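Local coordinates for protein putative succinylglutamate desuccinylase / aspartoacylase (Shewanella amazonensis, PDB 3FMC) that probably acts as a zinc-dependent hydrolase of the succinylglutamate desuccinylase/aspartoacylase family, at residues E103-G108 and T150-A155; T133-C138 and A162-I167. All blocks are in the same frame, centred on the assembly; numbering follows the deposited sequence.

Interaction 1: residues E103-G108 and T150-A155; sequences EYLDHG and TGHRLA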
loop_
_atom_site.group_PDB
_atom_site.type_symbol
_atom_site.label_atom_id
_atom_site.label_comp_id
_atom_site.label_asym_id
_atom_site.label_seq_id
_atom_site.Cartn_x
_atom_site.Cartn_y
_atom_site.Cartn_z
ATOM N N GLU C 103 -15.919 12.422 -5.196
ATOM C CA GLU C 103 -16.184 12.199 -6.629
ATOM C C GLU C 103 -17.598 12.490 -7.129
ATOM O O GLU C 103 -17.938 12.236 -8.287
ATOM C CB GLU C 103 -15.809 10.758 -6.939
ATOM C CG GLU C 103 -14.306 10.525 -7.032
ATOM C CD GLU C 103 -13.721 10.908 -8.368
ATOM O OE1 GLU C 103 -14.290 11.787 -9.090
ATOM O OE2 GLU C 103 -12.689 10.296 -8.705
ATOM N N TYR C 104 -18.444 13.061 -6.283
ATOM C CA TYR C 104 -19.830 13.322 -6.747
ATOM C C TYR C 104 -19.873 14.494 -7.723
ATOM O O TYR C 104 -18.931 15.276 -7.825
ATOM C CB TYR C 104 -20.812 13.446 -5.557
ATOM C CG TYR C 104 -21.003 12.127 -4.797
ATOM C CD1 TYR C 104 -21.984 11.221 -5.164
ATOM C CD2 TYR C 104 -20.180 11.765 -3.743
ATOM C CE1 TYR C 104 -22.161 10.046 -4.534
ATOM C CE2 TYR C 104 -20.342 10.568 -3.095
ATOM C CZ TYR C 104 -21.331 9.684 -3.494
ATOM O OH TYR C 104 -21.496 8.516 -2.774
ATOM N N LEU C 105 -20.993 14.624 -8.414
ATOM C CA LEU C 105 -21.167 15.573 -9.488
ATOM C C LEU C 105 -21.843 16.847 -9.036
ATOM O O LEU C 105 -22.941 16.780 -8.490
ATOM C CB LEU C 105 -22.042 14.914 -10.558
ATOM C CG LEU C 105 -22.386 15.729 -11.816
ATOM C CD1 LEU C 105 -21.138 16.341 -12.456
ATOM C CD2 LEU C 105 -23.210 14.863 -12.796
ATOM N N ASP C 106 -21.148 17.977 -9.193
ATOM C CA ASP C 106 -21.687 19.322 -8.918
ATOM C C ASP C 106 -22.340 19.716 -10.208
ATOM O O ASP C 106 -21.675 19.825 -11.244
ATOM C CB ASP C 106 -20.563 20.291 -8.619
ATOM C CG ASP C 106 -21.030 21.655 -8.027
ATOM O OD1 ASP C 106 -22.192 21.840 -7.635
ATOM O OD2 ASP C 106 -20.165 22.550 -7.912
ATOM N N HIS C 107 -23.647 19.916 -10.173
ATOM C CA HIS C 107 -24.339 20.323 -11.379
ATOM C C HIS C 107 -23.954 21.759 -11.741
ATOM O O HIS C 107 -24.127 22.688 -10.977
ATOM C CB HIS C 107 -25.833 20.100 -11.259
ATOM C CG HIS C 107 -26.192 18.650 -11.086
ATOM N ND1 HIS C 107 -26.135 17.735 -12.120
ATOM C CD2 HIS C 107 -26.642 17.968 -10.006
ATOM C CE1 HIS C 107 -26.535 16.553 -11.678
ATOM N NE2 HIS C 107 -26.845 16.668 -10.397
ATOM N N GLY C 108 -23.391 21.912 -12.917
ATOM C CA GLY C 108 -22.947 23.217 -13.367
ATOM C C GLY C 108 -23.985 24.126 -14.007
ATOM O O GLY C 108 -23.744 25.324 -14.122
ATOM N N THR C 150 -12.788 5.970 -12.303
ATOM C CA THR C 150 -13.395 4.836 -11.626
ATOM C C THR C 150 -14.346 5.324 -10.532
ATOM O O THR C 150 -15.493 4.865 -10.437
ATOM C CB THR C 150 -12.273 3.902 -11.068
ATOM O OG1 THR C 150 -11.471 3.465 -12.201
ATOM C CG2 THR C 150 -12.887 2.692 -10.252
ATOM N N GLY C 151 -13.859 6.282 -9.748
ATOM C CA GLY C 151 -14.611 6.815 -8.599
ATOM C C GLY C 151 -15.768 7.686 -9.060
ATOM O O GLY C 151 -16.839 7.649 -8.480
ATOM N N HIS C 152 -15.577 8.440 -10.123
ATOM C CA HIS C 152 -16.676 9.269 -10.639
ATOM C C HIS C 152 -17.805 8.410 -11.183
ATOM O O HIS C 152 -18.998 8.744 -10.979
ATOM C CB HIS C 152 -16.158 10.254 -11.684
ATOM C CG HIS C 152 -17.083 11.389 -11.988
ATOM N ND1 HIS C 152 -17.509 12.296 -11.023
ATOM C CD2 HIS C 152 -17.576 11.829 -13.169
ATOM C CE1 HIS C 152 -18.242 13.228 -11.610
ATOM N NE2 HIS C 152 -18.284 12.979 -12.911
ATOM N N ARG C 153 -17.479 7.308 -11.857
ATOM C CA ARG C 153 -18.525 6.445 -12.372
ATOM C C ARG C 153 -19.328 5.908 -11.186
ATOM O O ARG C 153 -20.543 5.853 -11.222
ATOM C CB ARG C 153 -17.962 5.312 -13.201
ATOM C CG ARG C 153 -18.969 4.271 -13.609
ATOM C CD ARG C 153 -18.394 3.263 -14.614
ATOM N NE ARG C 153 -18.208 4.002 -15.835
ATOM C CZ ARG C 153 -19.151 4.204 -16.736
ATOM N NH1 ARG C 153 -20.358 3.666 -16.606
ATOM N NH2 ARG C 153 -18.874 4.966 -17.776
ATOM N N LEU C 154 -18.646 5.489 -10.132
ATOM C CA LEU C 154 -19.373 4.985 -8.973
ATOM C C LEU C 154 -20.260 6.042 -8.363
ATOM O O LEU C 154 -21.460 5.812 -8.152
ATOM C CB LEU C 154 -18.402 4.478 -7.908
ATOM C CG LEU C 154 -18.947 4.102 -6.526
ATOM C CD1 LEU C 154 -19.867 2.886 -6.564
ATOM C CD2 LEU C 154 -17.809 3.927 -5.468
ATOM N N ALA C 155 -19.673 7.190 -8.062
ATOM C CA ALA C 155 -20.381 8.259 -7.386
ATOM C C ALA C 155 -21.588 8.751 -8.158
ATOM O O ALA C 155 -22.660 8.966 -7.569
ATOM C CB ALA C 155 -19.451 9.403 -7.077
#
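His152 has its CG anti to the backbone N (chi1 -163°), on the side of the loop, while Glu103 bends at chi2 and brings its CD back over the first turn of helix 150-163. The ring edge of His152 meets the backbone of the loop. His152 ND1 donates to Glu103 O over 2.8 Å in a moderately bent bond (N-H...O 148°), with the acceptor a little out of the imidazole plane. Since Arg141 is hydrogen-bonded to NE2, both ring nitrogens are engaged and the rotation of the imidazole is fixed. The Glu103 side chain runs obliquely past His152, its carboxylate plane turned well away from that of the imidazole, with Glu103 OE1 3.5 Å from His152 CB. Its other oxygen, OE2, is hydrogen-bonded to Thr149 OG1, just ahead of the helix, and the backbone N of His152 is hydrogen-bonded to that same hydroxyl. An alanine in place of Glu103 would probably leave Thr149 OG1 without its carboxylate partner and open a gap beside Gly151 and the CB of His152. Within the catalytic domain of this M14-like family, the contact thus ties the loop between helices 77-80 and 111-118 to the start of helix 150-163. One turn further on, Ala155 faces the loop. Its CB sits over the centre of the Tyr104 ring, 3.7 Å from the centroid and 13° off the normal, a CH-pi contact. Ala155 CB also lies 3.4 Å from Glu103 O. The ring rim meets the helix backbone where Tyr104 CE1 comes within 3.3 Å of Ala155 O. Tyr104 OH is hydrogen-bonded to Gln39 on strand 36-40, and Met210 and Ala213 of helix 210-227 also pack against this side chain.

Interaction 2: residues T133-C138 and A162-I167; sequences TLVEEC and AHRADI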
loop_
_atom_site.group_PDB
_atom_site.type_symbol
_atom_site.label_atom_id
_atom_site.label_comp_id
_atom_site.label_asym_id
_atom_site.label_seq_id
_atom_site.Cartn_x
_atom_site.Cartn_y
_atom_site.Cartn_z
ATOM N N THR C 133 -34.102 16.887 -14.622
ATOM C CA THR C 133 -32.903 17.547 -15.103
ATOM C C THR C 133 -31.668 17.000 -14.385
ATOM O O THR C 133 -30.647 16.737 -15.011
ATOM C CB THR C 133 -32.978 19.069 -14.906
ATOM O OG1 THR C 133 -33.960 19.607 -15.804
ATOM C CG2 THR C 133 -31.599 19.773 -15.149
ATOM N N LEU C 134 -31.764 16.842 -13.072
ATOM C CA LEU C 134 -30.631 16.310 -12.291
ATOM C C LEU C 134 -30.273 14.878 -12.724
ATOM O O LEU C 134 -29.095 14.566 -12.856
ATOM C CB LEU C 134 -30.932 16.338 -10.791
ATOM C CG LEU C 134 -31.267 17.699 -10.171
ATOM C CD1 LEU C 134 -31.414 17.485 -8.630
ATOM C CD2 LEU C 134 -30.250 18.792 -10.485
ATOM N N VAL C 135 -31.285 14.038 -12.907
ATOM C CA VAL C 135 -31.134 12.642 -13.319
ATOM C C VAL C 135 -30.530 12.601 -14.738
ATOM O O VAL C 135 -29.588 11.836 -15.039
ATOM C CB VAL C 135 -32.459 11.876 -13.229
ATOM C CG1 VAL C 135 -32.382 10.493 -13.908
ATOM C CG2 VAL C 135 -32.886 11.705 -11.774
ATOM N N GLU C 136 -30.993 13.483 -15.595
ATOM C CA GLU C 136 -30.468 13.516 -16.962
ATOM C C GLU C 136 -29.025 13.990 -17.016
ATOM O O GLU C 136 -28.251 13.540 -17.865
ATOM C CB GLU C 136 -31.346 14.391 -17.878
ATOM C CG GLU C 136 -30.781 14.508 -19.332
ATOM C CD GLU C 136 -30.506 13.148 -20.027
ATOM O OE1 GLU C 136 -31.168 12.136 -19.694
ATOM O OE2 GLU C 136 -29.623 13.106 -20.917
ATOM N N GLU C 137 -28.667 14.924 -16.131
ATOM C CA GLU C 137 -27.319 15.465 -16.074
ATOM C C GLU C 137 -26.275 14.399 -15.667
ATOM O O GLU C 137 -25.116 14.426 -16.137
ATOM C CB GLU C 137 -27.263 16.689 -15.150
ATOM C CG GLU C 137 -27.836 17.954 -15.772
ATOM C CD GLU C 137 -27.044 18.447 -16.974
ATOM O OE1 GLU C 137 -25.950 18.990 -16.807
ATOM O OE2 GLU C 137 -27.523 18.278 -18.095
ATOM N N CYS C 138 -26.702 13.473 -14.807
ATOM C CA CYS C 138 -25.860 12.352 -14.379
ATOM C C CYS C 138 -25.621 11.419 -15.590
ATOM O O CYS C 138 -24.508 10.958 -15.813
ATOM C CB CYS C 138 -26.518 11.553 -13.254
ATOM S SG CYS C 138 -26.553 12.434 -11.658
ATOM N N ALA C 162 -29.866 8.489 -5.795
ATOM C CA ALA C 162 -30.145 9.385 -4.661
ATOM C C ALA C 162 -31.067 10.540 -5.085
ATOM O O ALA C 162 -31.951 10.921 -4.357
ATOM C CB ALA C 162 -28.840 9.957 -4.115
ATOM N N HIS C 163 -30.807 11.101 -6.266
ATOM C CA HIS C 163 -31.597 12.215 -6.796
ATOM C C HIS C 163 -33.084 11.884 -6.939
ATOM O O HIS C 163 -33.926 12.789 -6.954
ATOM C CB HIS C 163 -31.077 12.645 -8.160
ATOM C CG HIS C 163 -29.865 13.517 -8.120
ATOM N ND1 HIS C 163 -29.678 14.498 -7.166
ATOM C CD2 HIS C 163 -28.866 13.669 -9.022
ATOM C CE1 HIS C 163 -28.575 15.170 -7.447
ATOM N NE2 HIS C 163 -28.053 14.682 -8.565
ATOM N N ARG C 164 -33.406 10.606 -7.092
ATOM C CA ARG C 164 -34.794 10.194 -7.233
ATOM C C ARG C 164 -35.594 10.234 -5.938
ATOM O O ARG C 164 -36.803 10.263 -6.002
ATOM C CB ARG C 164 -34.905 8.784 -7.795
ATOM C CG ARG C 164 -34.337 8.634 -9.184
ATOM C CD ARG C 164 -34.344 7.175 -9.586
ATOM N NE ARG C 164 -33.686 7.057 -10.893
ATOM C CZ ARG C 164 -34.283 7.309 -12.065
ATOM N NH1 ARG C 164 -35.564 7.693 -12.116
ATOM N NH2 ARG C 164 -33.597 7.181 -13.202
ATOM N N ALA C 165 -34.929 10.253 -4.794
ATOM C CA ALA C 165 -35.571 10.254 -3.467
ATOM C C ALA C 165 -35.798 11.670 -2.870
ATOM O O ALA C 165 -35.151 12.652 -3.253
ATOM C CB ALA C 165 -34.708 9.416 -2.488
ATOM N N ASP C 166 -36.707 11.737 -1.895
ATOM C CA ASP C 166 -36.975 12.947 -1.135
ATOM C C ASP C 166 -36.015 13.076 0.033
ATOM O O ASP C 166 -35.745 14.175 0.474
ATOM C CB ASP C 166 -38.397 12.936 -0.587
ATOM C CG ASP C 166 -39.441 12.828 -1.698
ATOM O OD1 ASP C 166 -39.272 13.494 -2.742
ATOM O OD2 ASP C 166 -40.372 12.005 -1.538
ATOM N N ILE C 167 -35.567 11.938 0.558
ATOM C CA ILE C 167 -34.665 11.862 1.713
ATOM C C ILE C 167 -33.490 10.955 1.372
ATOM O O ILE C 167 -33.684 9.827 0.911
ATOM C CB ILE C 167 -35.407 11.285 2.938
ATOM C CG1 ILE C 167 -36.624 12.170 3.285
ATOM C CG2 ILE C 167 -34.461 11.130 4.160
ATOM C CD1 ILE C 167 -37.589 11.476 4.233
#
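His163 and Leu134 meet at about a right angle, the leucine lying across one face of the imidazole. Leu134 CB stands over the centre of the ring, 3.9 Å from its centroid and 13° off the normal, which meets the geometry of a CH-pi contact. The same side chain extends across the face to its far side, where Leu134 CD1 is 3.8 Å from His163 ND1. Cys138, one helical turn after Leu134, approaches from another direction: its sulfur lies in the ring plane at the edge, 82° off the normal, with Cys138 SG 3.7 Å from His163 CD2. Face and edge are therefore touched by two residues on one side of helix 123-142. Val135 and His163 run antiparallel alongside one another, leaving a looser contact of 4.1 Å between Val135 CG2 and His163 CB. The other methyl of Val135, CG1, meets Arg164. The arginine runs extended to NE, and chi4 of -81° then turns CZ so that Val135 CG1 lies over one face of the guanidinium, 3.6 Å from Arg164 NH2. The contact packs helix 123-142 against the end of helix 150-163, just before the chain enters strand 167-174 of the catalytic domain. Arg131, also on helix 123-142, adds a hydrogen bond to His163 O. Across the two segments there is no hydrogen bond, so the contact rests on CH-pi, sulfur-aromatic and methyl-on-guanidinium packing, and His163 NE2 finds its polar partners outside them, in Gln159 and probably His107.

The centres of the two contacts lie about 13 Å apart, on the same side of the chain's centre, and both use helix 150-163: interaction 1 the start of it, interaction 2 its C-terminal part. Along the chain the segments alternate, 103-108, 133-138, 150-155, 162-167, so loop, helix 123-142 and helix 150-163 are interlocked within the catalytic domain. They also touch directly. His107 of the loop bridges the two contacts, with His107 ND1 3.4 Å from Glu137 CB, and Leu105 CD2 lies 3.9 Å from Glu137 O. The loop thus packs on both helices, mostly through buried residues.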